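Local coordinates for protein ESXA (PDB 3ZBH) that is of unknown function but, as a WXG100 (ESAT-6 family) protein, is probably a substrate of type VII secretion, at residues Glu30-Leu35 with Pro63-Met68; Gln37-Leu42 with Glu52-Gln57. All coordinates share one frame; numbering follows the deposited sequence.

Contact 1. Residues Glu30-Leu35 with Pro63-Met68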
loop_
_atom_site.group_PDB
_atom_site.type_symbol
_atom_site.label_atom_id
_atom_site.label_comp_id
_atom_site.label_asym_id
_atom_site.label_seq_id
_atom_site.Cartn_x
_atom_site.Cartn_y
_atom_site.Cartn_z
ATOM N N GLU B 30 -0.021 -8.370 -0.263
ATOM C CA GLU B 30 0.224 -8.686 -1.676
ATOM C C GLU B 30 1.243 -7.722 -2.279
ATOM O O GLU B 30 2.167 -8.135 -2.991
ATOM C CB GLU B 30 -1.085 -8.752 -2.458
ATOM C CG GLU B 30 -1.915 -9.956 -2.008
ATOM C CD GLU B 30 -3.323 -9.913 -2.519
ATOM O OE1 GLU B 30 -3.595 -9.092 -3.409
ATOM O OE2 GLU B 30 -4.155 -10.708 -2.045
ATOM N N LEU B 31 1.081 -6.437 -1.982
ATOM C CA LEU B 31 2.025 -5.432 -2.460
ATOM C C LEU B 31 3.431 -5.662 -1.910
ATOM O O LEU B 31 4.409 -5.629 -2.646
ATOM C CB LEU B 31 1.518 -4.029 -2.081
ATOM C CG LEU B 31 2.437 -2.826 -2.239
ATOM C CD1 LEU B 31 2.670 -2.471 -3.710
ATOM C CD2 LEU B 31 1.759 -1.666 -1.507
ATOM N N ILE B 32 3.548 -5.912 -0.625
ATOM C CA ILE B 32 4.855 -6.193 -0.061
ATOM C C ILE B 32 5.540 -7.398 -0.728
ATOM O O ILE B 32 6.707 -7.334 -1.088
ATOM C CB ILE B 32 4.801 -6.344 1.465
ATOM C CG1 ILE B 32 4.467 -4.987 2.113
ATOM C CG2 ILE B 32 6.147 -6.844 1.994
ATOM C CD1 ILE B 32 5.365 -3.826 1.651
ATOM N N ALA B 33 4.783 -8.468 -0.929
ATOM C CA ALA B 33 5.281 -9.641 -1.632
ATOM C C ALA B 33 5.779 -9.283 -3.033
ATOM O O ALA B 33 6.858 -9.713 -3.427
ATOM C CB ALA B 33 4.190 -10.699 -1.696
ATOM N N ARG B 34 5.016 -8.491 -3.780
ATOM C CA ARG B 34 5.460 -8.055 -5.113
ATOM C C ARG B 34 6.712 -7.167 -5.085
ATOM O O ARG B 34 7.652 -7.367 -5.883
ATOM C CB ARG B 34 4.341 -7.357 -5.895
ATOM C CG ARG B 34 3.125 -8.218 -6.203
ATOM C CD ARG B 34 2.208 -7.501 -7.193
ATOM N NE ARG B 34 1.730 -6.186 -6.734
ATOM C CZ ARG B 34 0.655 -5.979 -5.969
ATOM N NH1 ARG B 34 -0.078 -6.999 -5.542
ATOM N NH2 ARG B 34 0.301 -4.737 -5.644
ATOM N N LEU B 35 6.727 -6.194 -4.174
ATOM C CA LEU B 35 7.926 -5.376 -3.966
ATOM C C LEU B 35 9.127 -6.192 -3.463
ATOM O O LEU B 35 10.255 -5.877 -3.792
ATOM C CB LEU B 35 7.642 -4.234 -2.985
ATOM C CG LEU B 35 6.563 -3.237 -3.429
ATOM C CD1 LEU B 35 6.415 -2.175 -2.337
ATOM C CD2 LEU B 35 6.957 -2.590 -4.755
ATOM N N PRO B 63 8.683 -2.711 7.538
ATOM C CA PRO B 63 7.991 -3.157 8.743
ATOM C C PRO B 63 6.722 -2.333 9.046
ATOM O O PRO B 63 5.812 -2.843 9.707
ATOM C CB PRO B 63 9.016 -2.950 9.864
ATOM C CG PRO B 63 10.343 -2.832 9.195
ATOM C CD PRO B 63 10.109 -2.396 7.780
ATOM N N SER B 64 6.669 -1.094 8.562
ATOM C CA SER B 64 5.516 -0.248 8.821
ATOM C C SER B 64 4.342 -0.694 7.956
ATOM O O SER B 64 3.192 -0.499 8.320
ATOM C CB SER B 64 5.866 1.208 8.543
ATOM O OG SER B 64 6.761 1.674 9.542
ATOM N N PHE B 65 4.636 -1.278 6.790
ATOM C CA PHE B 65 3.591 -1.896 5.990
ATOM C C PHE B 65 3.015 -3.125 6.689
ATOM O O PHE B 65 1.815 -3.346 6.629
ATOM C CB PHE B 65 4.085 -2.226 4.551
ATOM C CG PHE B 65 4.115 -1.020 3.635
ATOM C CD1 PHE B 65 4.940 0.063 3.901
ATOM C CD2 PHE B 65 3.283 -0.959 2.518
ATOM C CE1 PHE B 65 4.941 1.186 3.076
ATOM C CE2 PHE B 65 3.289 0.154 1.690
ATOM C CZ PHE B 65 4.110 1.235 1.969
ATOM N N GLU B 66 3.853 -3.924 7.349
ATOM C CA GLU B 66 3.321 -5.093 8.071
ATOM C C GLU B 66 2.477 -4.610 9.241
ATOM O O GLU B 66 1.472 -5.198 9.560
ATOM C CB GLU B 66 4.443 -6.015 8.566
ATOM C CG GLU B 66 5.281 -6.637 7.427
ATOM C CD GLU B 66 4.449 -7.385 6.380
ATOM O OE1 GLU B 66 3.339 -7.893 6.681
ATOM O OE2 GLU B 66 4.896 -7.467 5.209
ATOM N N LYS B 67 2.887 -3.508 9.872
ATOM C CA LYS B 67 2.073 -2.947 10.951
ATOM C C LYS B 67 0.729 -2.450 10.437
ATOM O O LYS B 67 -0.280 -2.550 11.115
ATOM C CB LYS B 67 2.820 -1.804 11.651
ATOM C CG LYS B 67 3.905 -2.248 12.620
ATOM C CD LYS B 67 4.833 -1.083 12.910
ATOM C CE LYS B 67 6.120 -1.471 13.619
ATOM N NZ LYS B 67 5.847 -1.736 15.057
ATOM N N MET B 68 0.714 -1.877 9.244
ATOM C CA MET B 68 -0.545 -1.420 8.665
ATOM C C MET B 68 -1.455 -2.621 8.411
ATOM O O MET B 68 -2.647 -2.570 8.655
ATOM C CB MET B 68 -0.301 -0.649 7.373
ATOM C CG MET B 68 -1.573 -0.095 6.757
ATOM S SD MET B 68 -2.231 1.314 7.692
ATOM C CE MET B 68 -1.205 2.622 7.018
#

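Contact 2. Residues Gln37-Leu42 with Glu52-Gln57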
loop_
_atom_site.group_PDB
_atom_site.type_symbol
_atom_site.label_atom_id
_atom_site.label_comp_id
_atom_site.label_asym_id
_atom_site.label_seq_id
_atom_site.Cartn_x
_atom_site.Cartn_y
_atom_site.Cartn_z
ATOM N N GLN B 37 9.904 -9.223 -4.383
ATOM C CA GLN B 37 10.436 -9.846 -5.585
ATOM C C GLN B 37 11.054 -8.815 -6.561
ATOM O O GLN B 37 12.125 -9.049 -7.148
ATOM C CB GLN B 37 9.316 -10.609 -6.270
ATOM C CG GLN B 37 9.783 -11.350 -7.499
ATOM C CD GLN B 37 8.732 -12.315 -7.980
ATOM O OE1 GLN B 37 7.806 -11.946 -8.714
ATOM N NE2 GLN B 37 8.868 -13.565 -7.568
ATOM N N MET B 38 10.374 -7.684 -6.736
ATOM C CA MET B 38 10.950 -6.535 -7.475
ATOM C C MET B 38 12.305 -6.060 -6.968
ATOM O O MET B 38 13.142 -5.599 -7.776
ATOM C CB MET B 38 9.965 -5.367 -7.537
ATOM C CG MET B 38 8.832 -5.624 -8.517
ATOM S SD MET B 38 7.398 -4.620 -8.148
ATOM C CE MET B 38 8.017 -2.968 -8.462
ATOM N N SER B 39 12.547 -6.190 -5.663
ATOM C CA SER B 39 13.838 -5.862 -5.093
ATOM C C SER B 39 14.930 -6.810 -5.586
ATOM O O SER B 39 16.038 -6.377 -5.864
ATOM C CB SER B 39 13.806 -5.909 -3.567
ATOM O OG SER B 39 13.231 -4.724 -3.073
ATOM N N HIS B 40 14.620 -8.103 -5.646
ATOM C CA HIS B 40 15.543 -9.093 -6.210
ATOM C C HIS B 40 15.812 -8.839 -7.656
ATOM O O HIS B 40 16.969 -8.881 -8.084
ATOM C CB HIS B 40 14.982 -10.505 -6.028
ATOM C CG HIS B 40 15.095 -11.013 -4.627
ATOM N ND1 HIS B 40 14.020 -11.185 -3.829
ATOM C CD2 HIS B 40 16.207 -11.388 -3.880
ATOM C CE1 HIS B 40 14.429 -11.637 -2.625
ATOM N NE2 HIS B 40 15.769 -11.753 -2.658
ATOM N N THR B 41 14.764 -8.579 -8.433
ATOM C CA THR B 41 14.907 -8.224 -9.856
ATOM C C THR B 41 15.855 -7.028 -9.997
ATOM O O THR B 41 16.795 -7.034 -10.829
ATOM C CB THR B 41 13.539 -7.899 -10.495
ATOM O OG1 THR B 41 12.658 -9.010 -10.329
ATOM C CG2 THR B 41 13.666 -7.634 -11.986
ATOM N N LEU B 42 15.654 -6.031 -9.140
ATOM C CA LEU B 42 16.472 -4.811 -9.195
ATOM C C LEU B 42 17.941 -5.089 -8.894
ATOM O O LEU B 42 18.824 -4.558 -9.569
ATOM C CB LEU B 42 15.942 -3.744 -8.241
ATOM C CG LEU B 42 16.469 -2.333 -8.494
ATOM C CD1 LEU B 42 15.994 -1.850 -9.852
ATOM C CD2 LEU B 42 15.971 -1.401 -7.398
ATOM N N GLU B 52 21.906 -1.177 -3.479
ATOM C CA GLU B 52 22.048 -1.000 -2.028
ATOM C C GLU B 52 21.349 0.279 -1.523
ATOM O O GLU B 52 20.942 0.368 -0.353
ATOM C CB GLU B 52 23.533 -1.017 -1.632
ATOM C CG GLU B 52 23.824 -0.953 -0.134
ATOM C CD GLU B 52 22.907 -1.836 0.701
ATOM O OE1 GLU B 52 22.893 -3.071 0.493
ATOM O OE2 GLU B 52 22.186 -1.284 1.566
ATOM N N ALA B 53 21.194 1.250 -2.418
ATOM C CA ALA B 53 20.557 2.511 -2.076
ATOM C C ALA B 53 19.047 2.280 -1.917
ATOM O O ALA B 53 18.437 2.738 -0.939
ATOM C CB ALA B 53 20.860 3.568 -3.137
ATOM N N PHE B 54 18.463 1.547 -2.867
ATOM C CA PHE B 54 17.057 1.186 -2.790
ATOM C C PHE B 54 16.754 0.257 -1.624
ATOM O O PHE B 54 15.801 0.505 -0.901
ATOM C CB PHE B 54 16.520 0.604 -4.103
ATOM C CG PHE B 54 15.115 0.073 -3.990
ATOM C CD1 PHE B 54 14.027 0.933 -4.028
ATOM C CD2 PHE B 54 14.880 -1.287 -3.814
ATOM C CE1 PHE B 54 12.731 0.454 -3.907
ATOM C CE2 PHE B 54 13.587 -1.772 -3.690
ATOM C CZ PHE B 54 12.509 -0.903 -3.741
ATOM N N ILE B 55 17.552 -0.801 -1.444
ATOM C CA ILE B 55 17.257 -1.854 -0.449
ATOM C C ILE B 55 17.213 -1.369 0.976
ATOM O O ILE B 55 16.389 -1.831 1.766
ATOM C CB ILE B 55 18.248 -3.037 -0.513
ATOM C CG1 ILE B 55 17.822 -4.009 -1.603
ATOM C CG2 ILE B 55 18.329 -3.787 0.817
ATOM C CD1 ILE B 55 18.847 -5.092 -1.861
ATOM N N GLN B 56 18.133 -0.470 1.307
ATOM C CA GLN B 56 18.244 0.063 2.654
ATOM C C GLN B 56 17.002 0.883 3.024
ATOM O O GLN B 56 16.475 0.731 4.109
ATOM C CB GLN B 56 19.526 0.902 2.780
ATOM C CG GLN B 56 20.096 0.989 4.187
ATOM C CD GLN B 56 19.462 2.088 5.023
ATOM O OE1 GLN B 56 18.996 1.839 6.140
ATOM N NE2 GLN B 56 19.440 3.311 4.488
ATOM N N GLN B 57 16.528 1.719 2.104
ATOM C CA GLN B 57 15.314 2.508 2.328
ATOM C C GLN B 57 14.068 1.634 2.326
ATOM O O GLN B 57 13.226 1.764 3.191
ATOM C CB GLN B 57 15.173 3.561 1.243
ATOM C CG GLN B 57 16.222 4.662 1.339
ATOM C CD GLN B 57 16.015 5.702 0.265
ATOM O OE1 GLN B 57 14.972 6.361 0.211
ATOM N NE2 GLN B 57 16.993 5.842 -0.609
#

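Contact 1. Residues Glu30-Leu35 with Pro63-Met68
I32 reaches from helix 11-45 onto F65 and E66 of helix 48-95, one step of the antiparallel helical hairpin that is the WXG100 fold. The two short segments run at 158° to one another with their axes 10.6 Å apart at closest approach. Followed outward, the side chain of I32 splits its work. Its CB lies 3.9 Å from OE2 of E66, and the CG2 methyl, the branch anti to the backbone N, comes closer to that same oxygen at 3.5 Å. The other branch turns to the aromatic residue: CG1 sits 3.7 Å from CB of F65, and CD1 at the tip rests 3.6 Å from both CB and CD2 of F65, slanting onto the root of the ring. An alanine in place of I32 would remove both branches and would probably leave a gap beside the CB and inner ring carbons of F65. E66 reaches back, its chain bent at chi2 (-54°), which swings OE2 across the CB and CG2 of I32; R62 makes a long, weak ion pair with the same OE2. The second subunit also packs here: its own F65 stacks on this F65, and its E24 forms a salt bridge with NE of R34. Further out along the F65 ring, CE2 meets the CD2 methyl of L31 at 4.0 Å.

Contact 2. Residues Gln37-Leu42 with Glu52-Gln57
S39 and L42 close on the ring of F54 near the turn of the helical hairpin, where helix 11-45 and helix 48-95 of this WXG100 protein are about to join. The tight part is all F54. With CG anti to the backbone N (chi1 173°), its ring is carried across to helix 11-45 and meets two quite different groups. The hydroxyl of S39 comes in at the ring edge, in plane, with OG only 3.0 Å from CE2 of F54; an oxygen there faces the rim of the ring rather than its pi cloud. That same OG also makes a weak hydrogen bond back to the carbonyl oxygen of L35, one turn earlier in its own helix. L42 brings a single methyl, CD2, obliquely against the inner part of the ring. The second subunit completes the surroundings: its Y21 packs edge-to-face with F54 and also touches L42, and its V75 lies against F54 as well. Away from the F54 ring the interface loosens. I55 comes no closer than 4.9 Å, from its CG1 to OG of S39, while H40 points away on the exposed side. Q57, exposed too, makes a weak bond from NE2 to the carbonyl oxygen of A53 and packs on L71 of the second subunit. Back at the inner ring, CD2 of L42 is 3.7 Å from CD2 of F54 and 3.8 Å from its CG.

Overall arrangement
Contacts 1 and 2 are successive levels of one hairpin, both made by helix 11-45 against helix 48-95, with centres about 14 Å apart. Contact 2 closes the shorter loop, with 9 residues between its segments against 27 for contact 1; its centre lies about 23 Å from the centre of the chain, against about 10 Å for that of contact 1. On helix 11-45 a single residue separates the segments 30-35 and 37-42. Each level sets one phenylalanine between the helices and against the second subunit. At contact 1 an acetate ion, probably from the crystallisation liquor, lies about 4 Å from the E66 side chain.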